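Local atomic coordinates of oxidoreductase, iron/ascorbate family (Shewanella oneidensis, PDB entry 3ON7), a protein that probably uses iron(II), 2-oxoglutarate and oxygen to make ethylene and to oxidise L-arginine, as a member of the iron/ascorbate-dependent oxidoreductase family. Residues V19-L22 with R23-F27; H174-N178 with L179-L183. All blocks are in the same frame, centred on the assembly; numbering follows the deposited sequence.

Interaction 1. Residues V19-L22 with R23-F27; sequences VESL and RETGF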
loop_
_atom_site.group_PDB
_atom_site.type_symbol
_atom_site.label_atom_id
_atom_site.label_comp_id
_atom_site.label_asym_id
_atom_site.label_seq_id
_atom_site.Cartn_x
_atom_site.Cartn_y
_atom_site.Cartn_z
ATOM N N VAL B 19 -25.128 -1.679 28.141
ATOM C CA VAL B 19 -23.727 -1.311 28.401
ATOM C C VAL B 19 -23.087 -2.340 29.329
ATOM O O VAL B 19 -21.941 -2.708 29.158
ATOM C CB VAL B 19 -23.594 0.125 28.947
ATOM C CG1 VAL B 19 -22.115 0.463 29.289
ATOM C CG2 VAL B 19 -24.144 1.139 27.914
ATOM N N GLU B 20 -23.861 -2.869 30.267
ATOM C CA GLU B 20 -23.357 -3.918 31.149
ATOM C C GLU B 20 -23.100 -5.252 30.410
ATOM O O GLU B 20 -22.176 -5.987 30.743
ATOM C CB GLU B 20 -24.325 -4.117 32.318
ATOM C CG GLU B 20 -24.019 -5.312 33.191
ATOM C CD GLU B 20 -22.643 -5.254 33.826
ATOM O OE1 GLU B 20 -22.108 -4.120 34.046
ATOM O OE2 GLU B 20 -22.114 -6.358 34.120
ATOM N N SER B 21 -23.942 -5.581 29.439
ATOM C CA SER B 21 -23.698 -6.759 28.621
ATOM C C SER B 21 -22.380 -6.626 27.834
ATOM O O SER B 21 -21.650 -7.596 27.646
ATOM C CB SER B 21 -24.863 -6.966 27.654
ATOM O OG SER B 21 -24.593 -8.025 26.766
ATOM N N LEU B 22 -22.095 -5.416 27.368
ATOM C CA LEU B 22 -20.879 -5.162 26.598
ATOM C C LEU B 22 -19.663 -5.273 27.481
ATOM O O LEU B 22 -18.676 -5.882 27.091
ATOM C CB LEU B 22 -20.912 -3.776 25.933
ATOM C CG LEU B 22 -21.757 -3.592 24.660
ATOM C CD1 LEU B 22 -21.809 -2.124 24.275
ATOM C CD2 LEU B 22 -21.242 -4.421 23.479
ATOM N N ARG B 23 -19.732 -4.668 28.662
ATOM C CA ARG B 23 -18.644 -4.763 29.637
ATOM C C ARG B 23 -18.359 -6.217 29.985
ATOM O O ARG B 23 -17.206 -6.623 30.044
ATOM C CB ARG B 23 -18.982 -4.000 30.930
ATOM C CG ARG B 23 -17.822 -3.911 31.923
ATOM C CD ARG B 23 -18.291 -3.660 33.359
ATOM N NE ARG B 23 -19.009 -4.818 33.887
ATOM C CZ ARG B 23 -18.434 -5.956 34.278
ATOM N NH1 ARG B 23 -17.109 -6.104 34.234
ATOM N NH2 ARG B 23 -19.194 -6.951 34.729
ATOM N N GLU B 24 -19.408 -6.991 30.230
ATOM C CA GLU B 24 -19.231 -8.375 30.677
ATOM C C GLU B 24 -18.756 -9.309 29.549
ATOM O O GLU B 24 -17.870 -10.134 29.775
ATOM C CB GLU B 24 -20.525 -8.900 31.321
ATOM C CG GLU B 24 -20.430 -10.309 31.907
ATOM C CD GLU B 24 -19.318 -10.450 32.952
ATOM O OE1 GLU B 24 -19.374 -9.727 33.978
ATOM O OE2 GLU B 24 -18.395 -11.284 32.748
ATOM N N THR B 25 -19.335 -9.183 28.349
ATOM C CA THR B 25 -19.107 -10.157 27.274
ATOM C C THR B 25 -18.483 -9.583 26.005
ATOM O O THR B 25 -18.130 -10.342 25.114
ATOM C CB THR B 25 -20.431 -10.813 26.805
ATOM O OG1 THR B 25 -21.191 -9.856 26.045
ATOM C CG2 THR B 25 -21.242 -11.324 27.974
ATOM N N GLY B 26 -18.398 -8.259 25.885
ATOM C CA GLY B 26 -17.936 -7.633 24.638
ATOM C C GLY B 26 -19.019 -7.448 23.588
ATOM O O GLY B 26 -18.769 -6.834 22.560
ATOM N N PHE B 27 -20.222 -7.954 23.869
ATOM C CA PHE B 27 -21.337 -7.975 22.925
ATOM C C PHE B 27 -22.638 -7.546 23.598
ATOM O O PHE B 27 -22.823 -7.727 24.804
ATOM C CB PHE B 27 -21.547 -9.385 22.359
ATOM C CG PHE B 27 -20.733 -9.672 21.129
ATOM C CD1 PHE B 27 -19.342 -9.779 21.204
ATOM C CD2 PHE B 27 -21.353 -9.847 19.894
ATOM C CE1 PHE B 27 -18.602 -10.033 20.089
ATOM C CE2 PHE B 27 -20.614 -10.109 18.774
ATOM C CZ PHE B 27 -19.238 -10.205 18.864
#
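Arg-23 takes hold of Glu-20, three residues earlier in the same helix, side-on, with a separate nitrogen on each carboxylate oxygen. Arg-23 NE meets Glu-20 OE1 at 3.2 Å, while Arg-23 NH2 comes to the syn lone pair of Glu-20 OE2 at 3.0 Å. Both oxygens lie near the guanidinium plane, but the two flat groups are twisted 35° apart, and OE1 is met somewhat out of the carboxylate plane. The side chains run alongside each other and point the same way; a bend at chi3 (68°) turns the NE/NH2 edge of the guanidinium toward Glu-20. Arg-23 NH2 also makes a weak bond to Glu-24 OE1, 2.9 Å long, which completes a three-residue salt-bridge network. Replaced by an alanine, this position would probably leave the carboxylates of Glu-20 and Glu-24, now 4.3 Å apart from OE2 to OE1, without the cation they share.

This is the C-terminal end of helix 14-25, the helix of a beta-alpha-beta unit with strands 6-8 and 27-31, and two hydroxyls and a glycine take part in the passage to strand 27-31. Thr-25 OG1 sits between its own N and carbonyl carbon (chi1 73°), folded back over the turn to donate to Ser-21 O at 2.8 Å. Thr-25 N reaches that oxygen from the opposite face of the carbonyl plane. OG1 also accepts from Phe-27 N, an ST turn. Gly-26 has positive phi, where a side chain would jam against the preceding carbonyl. Ser-21 OG donates to Phe-27 O at 2.7 Å, in the carbonyl plane, and on the buried side Leu-22 CD2 packs against Phe-27 C at 3.4 Å.

Interaction 2. Residues H174-N178 with L179-L183; sequences HEDIN and LITVL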
loop_
_atom_site.group_PDB
_atom_site.type_symbol
_atom_site.label_atom_id
_atom_site.label_comp_id
_atom_site.label_asym_id
_atom_site.label_seq_id
_atom_site.Cartn_x
_atom_site.Cartn_y
_atom_site.Cartn_z
ATOM N N HIS B 174 -12.292 -14.484 15.296
ATOM C CA HIS B 174 -11.539 -13.264 15.086
ATOM C C HIS B 174 -12.021 -12.176 16.032
ATOM O O HIS B 174 -13.133 -12.263 16.609
ATOM C CB HIS B 174 -11.735 -12.786 13.642
ATOM C CG HIS B 174 -13.155 -12.416 13.324
ATOM N ND1 HIS B 174 -14.134 -13.358 13.069
ATOM C CD2 HIS B 174 -13.770 -11.206 13.254
ATOM C CE1 HIS B 174 -15.284 -12.747 12.834
ATOM N NE2 HIS B 174 -15.089 -11.441 12.927
ATOM N N GLU B 175 -11.214 -11.128 16.133
ATOM C CA GLU B 175 -11.625 -9.888 16.765
ATOM C C GLU B 175 -11.738 -8.753 15.763
ATOM O O GLU B 175 -11.071 -8.743 14.752
ATOM C CB GLU B 175 -10.640 -9.498 17.847
ATOM C CG GLU B 175 -10.647 -10.466 19.007
ATOM C CD GLU B 175 -9.320 -11.151 19.198
ATOM O OE1 GLU B 175 -8.712 -11.615 18.197
ATOM O OE2 GLU B 175 -8.888 -11.206 20.366
ATOM N N ASP B 176 -12.616 -7.805 16.045
ATOM C CA ASP B 176 -12.690 -6.596 15.259
ATOM C C ASP B 176 -11.666 -5.620 15.785
ATOM O O ASP B 176 -11.464 -5.516 16.987
ATOM C CB ASP B 176 -14.077 -5.985 15.350
ATOM C CG ASP B 176 -15.149 -6.855 14.678
ATOM O OD1 ASP B 176 -14.794 -7.825 13.945
ATOM O OD2 ASP B 176 -16.338 -6.565 14.909
ATOM N N ILE B 177 -11.009 -4.912 14.875
ATOM C CA ILE B 177 -10.028 -3.912 15.264
ATOM C C ILE B 177 -10.643 -2.570 15.595
ATOM O O ILE B 177 -10.015 -1.747 16.252
ATOM C CB ILE B 177 -8.982 -3.714 14.149
ATOM C CG1 ILE B 177 -7.675 -3.157 14.749
ATOM C CG2 ILE B 177 -9.526 -2.837 13.024
ATOM C CD1 ILE B 177 -6.594 -2.854 13.693
ATOM N N ASN B 178 -11.864 -2.331 15.118
ATOM C CA ASN B 178 -12.418 -0.974 15.078
ATOM C C ASN B 178 -13.060 -0.554 16.409
ATOM O O ASN B 178 -12.743 -1.125 17.452
ATOM C CB ASN B 178 -13.393 -0.877 13.914
ATOM C CG ASN B 178 -14.407 -1.985 13.931
ATOM O OD1 ASN B 178 -14.056 -3.123 13.669
ATOM N ND2 ASN B 178 -15.641 -1.680 14.310
ATOM N N LEU B 179 -13.908 0.481 16.389
ATOM C CA LEU B 179 -14.507 1.015 17.621
ATOM C C LEU B 179 -15.670 0.159 18.055
ATOM O O LEU B 179 -15.583 -0.497 19.086
ATOM C CB LEU B 179 -14.922 2.477 17.467
ATOM C CG LEU B 179 -15.071 3.210 18.810
ATOM C CD1 LEU B 179 -13.737 3.369 19.511
ATOM C CD2 LEU B 179 -15.737 4.563 18.622
ATOM N N ILE B 180 -16.758 0.177 17.289
ATOM C CA ILE B 180 -17.828 -0.802 17.451
ATOM C C ILE B 180 -18.312 -1.276 16.100
ATOM O O ILE B 180 -18.186 -0.575 15.095
ATOM C CB ILE B 180 -19.064 -0.293 18.269
ATOM C CG1 ILE B 180 -19.713 0.936 17.625
ATOM C CG2 ILE B 180 -18.679 -0.002 19.724
ATOM C CD1 ILE B 180 -21.055 1.299 18.249
ATOM N N THR B 181 -18.905 -2.458 16.114
ATOM C CA THR B 181 -19.486 -3.055 14.944
ATOM C C THR B 181 -20.975 -3.314 15.183
ATOM O O THR B 181 -21.361 -3.622 16.282
ATOM C CB THR B 181 -18.736 -4.326 14.623
ATOM O OG1 THR B 181 -17.356 -3.979 14.391
ATOM C CG2 THR B 181 -19.348 -5.031 13.397
ATOM N N VAL B 182 -21.794 -3.178 14.141
ATOM C CA VAL B 182 -23.251 -3.237 14.263
ATOM C C VAL B 182 -23.819 -4.187 13.194
ATOM O O VAL B 182 -23.602 -3.964 12.002
ATOM C CB VAL B 182 -23.825 -1.819 14.029
ATOM C CG1 VAL B 182 -25.348 -1.865 13.836
ATOM C CG2 VAL B 182 -23.389 -0.879 15.162
ATOM N N LEU B 183 -24.519 -5.245 13.604
ATOM C CA LEU B 183 -24.970 -6.283 12.643
ATOM C C LEU B 183 -26.415 -6.766 12.861
ATOM O O LEU B 183 -26.683 -7.448 13.844
ATOM C CB LEU B 183 -24.019 -7.481 12.700
ATOM C CG LEU B 183 -24.421 -8.758 11.942
ATOM C CD1 LEU B 183 -24.242 -8.598 10.451
ATOM C CD2 LEU B 183 -23.609 -9.945 12.430
#
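The hydroxyl of Thr-181 bridges Asp-176 and Asn-178, joining the turn after strand 169-174 to the start of strand 180-184. Thr-181 OG1 donates to Asp-176 OD2 at 2.8 Å and accepts from Asn-178 ND2 at 2.9 Å, a donor-acceptor chain from amide to hydroxyl to carboxylate. The two bonds differ in geometry. The hydrogen bond from Asn-178 ND2 is nearly straight, 168° at the hydrogen, with OG1 almost in the plane of the Asn-178 amide, whereas OD2 is approached from above the carboxylate, 44° out of its plane. Asp-176 and Thr-181 come at each other from opposite directions; Asn-178 crosses Thr-181 at about a right angle. What brings the amide there is its first torsion of 51°, which tucks CG between the backbone N and the carbonyl carbon.

This part is buried and tightly tied. Asn-178 ND2 also donates to Leu-252 O, Asp-176 OD2 takes a second bond from Asn-213 ND2, and Phe-251 packs on all three side chains; two donors on OD2 should limit the rotation of the carboxylate. The other end of the segment is looser: His-174 and Glu-175 are partly exposed and do not touch 179-183, and Glu-175 comes close to Glu-175 of a second subunit, like charge to like charge.

Asp-176 OD1, the other carboxylate oxygen, lies 3.8 Å from His-174 NE2. Together with His-231, these two residues present donor atoms to one vacant point, an arrangement consistent with the His-X-Asp...His facial triad that holds iron(II) in the double-stranded beta-helix of 2-oxoglutarate-dependent oxygenases.

Interactions 1 and 2 follow one another in the chain, the first in the N-terminal dioxygenase region and the second in the 2OG-Fe(II) oxygenase region, with centres 13 Å apart. They do not touch: the nearest approach is about 6 Å, for instance from Leu-22 CD1 to Ile-180 CG2 (5.9 Å) and from Phe-27 CZ to Asp-176 OD2 (6.1 Å). Strand 210-214 lies between strands 27-31 and 180-184 in the main sheet; its Asn-213 touches Phe-27 and hydrogen-bonds through ND2 to Asp-176 OD2. His-231 makes a second connection, meeting the Phe-27 ring edge-to-face and the His-174 ring at about 60°. Residues 174-178 thus supply two likely metal ligands, and 23-27 an aromatic neighbour of the third.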